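Local coordinates for tryptophan decarboxylase 1 (Oryza sativa subsp. japonica, PDB 6KHO), which catalyses the pyridoxal phosphate-dependent decarboxylation of L-tryptophan to tryptamine and of 5-hydroxy-L-tryptophan to serotonin, at the interface of chains A and B. Residues are numbered along the deposited sequence; one frame, centred on the assembly and turned at random. Chains: chain A/B, Tryptophan decarboxylase 1.

The interface of chains A and B. Residues chain A 45, 108-111, 113, 396, 491-492; chain B 24-25, 29-30, 33, 120-121.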
loop_
_atom_site.group_PDB
_atom_site.type_symbol
_atom_site.label_atom_id
_atom_site.label_comp_id
_atom_site.label_asym_id
_atom_site.label_seq_id
_atom_site.Cartn_x
_atom_site.Cartn_y
_atom_site.Cartn_z
ATOM N N TYR A 45 6.435 -21.014 13.939
ATOM C CA TYR A 45 6.656 -20.364 15.223
ATOM C C TYR A 45 7.356 -21.301 16.205
ATOM O O TYR A 45 8.170 -20.857 17.019
ATOM C CB TYR A 45 5.337 -19.876 15.814
ATOM C CG TYR A 45 4.724 -18.683 15.100
ATOM C CD1 TYR A 45 5.509 -17.751 14.434
ATOM C CD2 TYR A 45 3.348 -18.498 15.100
ATOM C CE1 TYR A 45 4.930 -16.661 13.779
ATOM C CE2 TYR A 45 2.764 -17.421 14.465
ATOM C CZ TYR A 45 3.548 -16.505 13.804
ATOM O OH TYR A 45 2.929 -15.429 13.170
ATOM N N ASN A 108 3.392 -8.772 16.302
ATOM C CA ASN A 108 2.289 -9.447 15.633
ATOM C C ASN A 108 1.418 -10.139 16.677
ATOM O O ASN A 108 1.780 -10.244 17.855
ATOM C CB ASN A 108 2.831 -10.449 14.592
ATOM C CG ASN A 108 1.933 -10.588 13.377
ATOM O OD1 ASN A 108 0.810 -10.075 13.348
ATOM N ND2 ASN A 108 2.430 -11.295 12.360
ATOM N N SER A 109 0.258 -10.629 16.233
ATOM C CA SER A 109 -0.659 -11.307 17.138
ATOM C C SER A 109 -1.600 -12.190 16.335
ATOM O O SER A 109 -1.863 -11.935 15.153
ATOM C CB SER A 109 -1.463 -10.310 17.986
ATOM O OG SER A 109 -2.346 -9.528 17.179
ATOM N N ALA A 110 -2.114 -13.229 16.998
ATOM C CA ALA A 110 -3.050 -14.135 16.333
ATOM C C ALA A 110 -4.294 -13.395 15.853
ATOM O O ALA A 110 -4.803 -13.672 14.761
ATOM C CB ALA A 110 -3.430 -15.279 17.273
ATOM N N ALA A 111 -4.782 -12.430 16.643
ATOM C CA ALA A 111 -5.965 -11.674 16.238
ATOM C C ALA A 111 -5.711 -10.879 14.960
ATOM O O ALA A 111 -6.585 -10.800 14.087
ATOM C CB ALA A 111 -6.414 -10.735 17.358
ATOM N N ILE A 113 -3.387 -11.453 12.530
ATOM C CA ILE A 113 -3.254 -12.371 11.400
ATOM C C ILE A 113 -4.622 -12.905 10.985
ATOM O O ILE A 113 -4.935 -12.980 9.792
ATOM C CB ILE A 113 -2.288 -13.516 11.748
ATOM C CG1 ILE A 113 -0.885 -12.961 12.017
ATOM C CG2 ILE A 113 -2.242 -14.514 10.611
ATOM C CD1 ILE A 113 0.005 -13.929 12.815
ATOM N N TYR A 396 -8.011 -8.236 22.647
ATOM C CA TYR A 396 -7.046 -8.138 23.741
ATOM C C TYR A 396 -7.388 -7.048 24.757
ATOM O O TYR A 396 -7.152 -7.238 25.955
ATOM C CB TYR A 396 -5.642 -7.905 23.184
ATOM C CG TYR A 396 -5.222 -8.995 22.225
ATOM C CD1 TYR A 396 -5.450 -10.337 22.526
ATOM C CD2 TYR A 396 -4.624 -8.688 21.009
ATOM C CE1 TYR A 396 -5.083 -11.344 21.647
ATOM C CE2 TYR A 396 -4.242 -9.693 20.119
ATOM C CZ TYR A 396 -4.473 -11.014 20.455
ATOM O OH TYR A 396 -4.096 -12.000 19.584
ATOM N N SER A 491 7.823 -10.448 18.931
ATOM C CA SER A 491 6.668 -10.946 19.678
ATOM C C SER A 491 6.960 -12.273 20.394
ATOM O O SER A 491 6.441 -12.519 21.491
ATOM C CB SER A 491 5.465 -11.088 18.747
ATOM O OG SER A 491 5.021 -9.796 18.338
ATOM N N LEU A 492 7.774 -13.147 19.791
ATOM C CA LEU A 492 8.105 -14.418 20.438
ATOM C C LEU A 492 9.160 -14.279 21.534
ATOM O O LEU A 492 9.431 -15.252 22.248
ATOM C CB LEU A 492 8.578 -15.427 19.387
ATOM C CG LEU A 492 7.447 -15.928 18.486
ATOM C CD1 LEU A 492 7.953 -16.835 17.366
ATOM C CD2 LEU A 492 6.411 -16.633 19.349
ATOM N N PRO B 24 1.201 -13.148 22.527
ATOM C CA PRO B 24 0.205 -12.958 21.456
ATOM C C PRO B 24 0.277 -13.994 20.350
ATOM O O PRO B 24 -0.719 -14.167 19.638
ATOM C CB PRO B 24 0.527 -11.553 20.917
ATOM C CG PRO B 24 1.950 -11.307 21.295
ATOM C CD PRO B 24 2.135 -12.006 22.623
ATOM N N LEU B 25 1.410 -14.681 20.180
ATOM C CA LEU B 25 1.552 -15.725 19.174
ATOM C C LEU B 25 1.696 -17.107 19.805
ATOM O O LEU B 25 2.365 -17.979 19.249
ATOM C CB LEU B 25 2.734 -15.427 18.250
ATOM C CG LEU B 25 2.608 -14.143 17.414
ATOM C CD1 LEU B 25 3.931 -13.820 16.734
ATOM C CD2 LEU B 25 1.483 -14.267 16.379
ATOM N N ASP B 29 -3.529 -20.244 20.687
ATOM C CA ASP B 29 -4.335 -19.183 20.085
ATOM C C ASP B 29 -4.126 -19.101 18.580
ATOM O O ASP B 29 -5.082 -18.878 17.829
ATOM C CB ASP B 29 -4.008 -17.826 20.721
ATOM C CG ASP B 29 -4.529 -17.706 22.128
ATOM O OD1 ASP B 29 -5.183 -18.659 22.592
ATOM O OD2 ASP B 29 -4.277 -16.663 22.770
ATOM N N VAL B 30 -2.881 -19.237 18.121
ATOM C CA VAL B 30 -2.607 -19.155 16.688
ATOM C C VAL B 30 -3.439 -20.184 15.929
ATOM O O VAL B 30 -4.149 -19.853 14.971
ATOM C CB VAL B 30 -1.100 -19.323 16.421
ATOM C CG1 VAL B 30 -0.847 -19.708 14.961
ATOM C CG2 VAL B 30 -0.373 -18.043 16.779
ATOM N N TYR B 33 -7.540 -19.389 16.714
ATOM C CA TYR B 33 -8.057 -18.209 16.016
ATOM C C TYR B 33 -8.062 -18.429 14.513
ATOM O O TYR B 33 -9.026 -18.077 13.818
ATOM C CB TYR B 33 -7.232 -16.954 16.318
ATOM C CG TYR B 33 -7.265 -16.360 17.709
ATOM C CD1 TYR B 33 -7.672 -17.090 18.820
ATOM C CD2 TYR B 33 -6.835 -15.050 17.906
ATOM C CE1 TYR B 33 -7.646 -16.525 20.090
ATOM C CE2 TYR B 33 -6.809 -14.484 19.148
ATOM C CZ TYR B 33 -7.216 -15.217 20.240
ATOM O OH TYR B 33 -7.180 -14.616 21.474
ATOM N N SER B 120 1.724 -12.713 6.211
ATOM C CA SER B 120 1.340 -12.002 7.433
ATOM C C SER B 120 1.924 -12.658 8.676
ATOM O O SER B 120 2.212 -11.967 9.662
ATOM C CB SER B 120 -0.187 -11.955 7.572
ATOM O OG SER B 120 -0.760 -11.202 6.518
ATOM N N ALA B 121 2.041 -13.996 8.677
ATOM C CA ALA B 121 2.564 -14.679 9.858
ATOM C C ALA B 121 4.075 -14.512 9.965
ATOM O O ALA B 121 4.604 -14.315 11.062
ATOM C CB ALA B 121 2.183 -16.170 9.827
HETATM O O HOH W 1 -3.242 -14.190 20.661
HETATM O O HOH W 2 4.815 -12.687 13.089
#
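With CG anti to its carbonyl carbon (chi1 -63°) and an extended second torsion (170°), B:Leu25 sends both methyls into chain A, and A:Tyr45, turned likewise (chi1 -71°), crosses it at about a right angle. The leucine CB lies over the rim of one tyrosine face; CD1 packs on A:Ser491 CB at 3.7 Å, and CD2 fits between the phenol end, the backbone of A:Ser109 and A:Ile113 CD1. B:Val30 CG2 touches CE2 of the same ring. A:Tyr45 OH donates to a lone pair of B:Ala121 O (2.9 Å), near the C-terminal end of helix 110-122. The preceding carbonyl, B:Ser120 O, accepts a hydrogen bond from A:Asn108 ND2 (2.8 Å), nearly in the amide plane, and a water links this ND2 to B:Ala121 O. A:Ser491 OG accepts a hydrogen bond from the backbone N of A:Asn108 (2.8 Å), helping position it. At the start of this helix in chain A, A:Ala110 N hydrogen-bonds B:Pro24 O (3.1 Å) from above the carbonyl plane, and a second water joins that oxygen to A:Tyr396 OH. That OH accepts a hydrogen bond from A:Ala111 N, while A:Ala110 CB lies over the ring of B:Tyr33 beside CD2 (3.5 Å) and A:Ala111 CA meets its edge. Clamping the N-terminal segment of one subunit onto the other, this patch, its centre about 35 Å from the catalytic A:Tyr359, helps with its two-fold twin to hold the homodimer together.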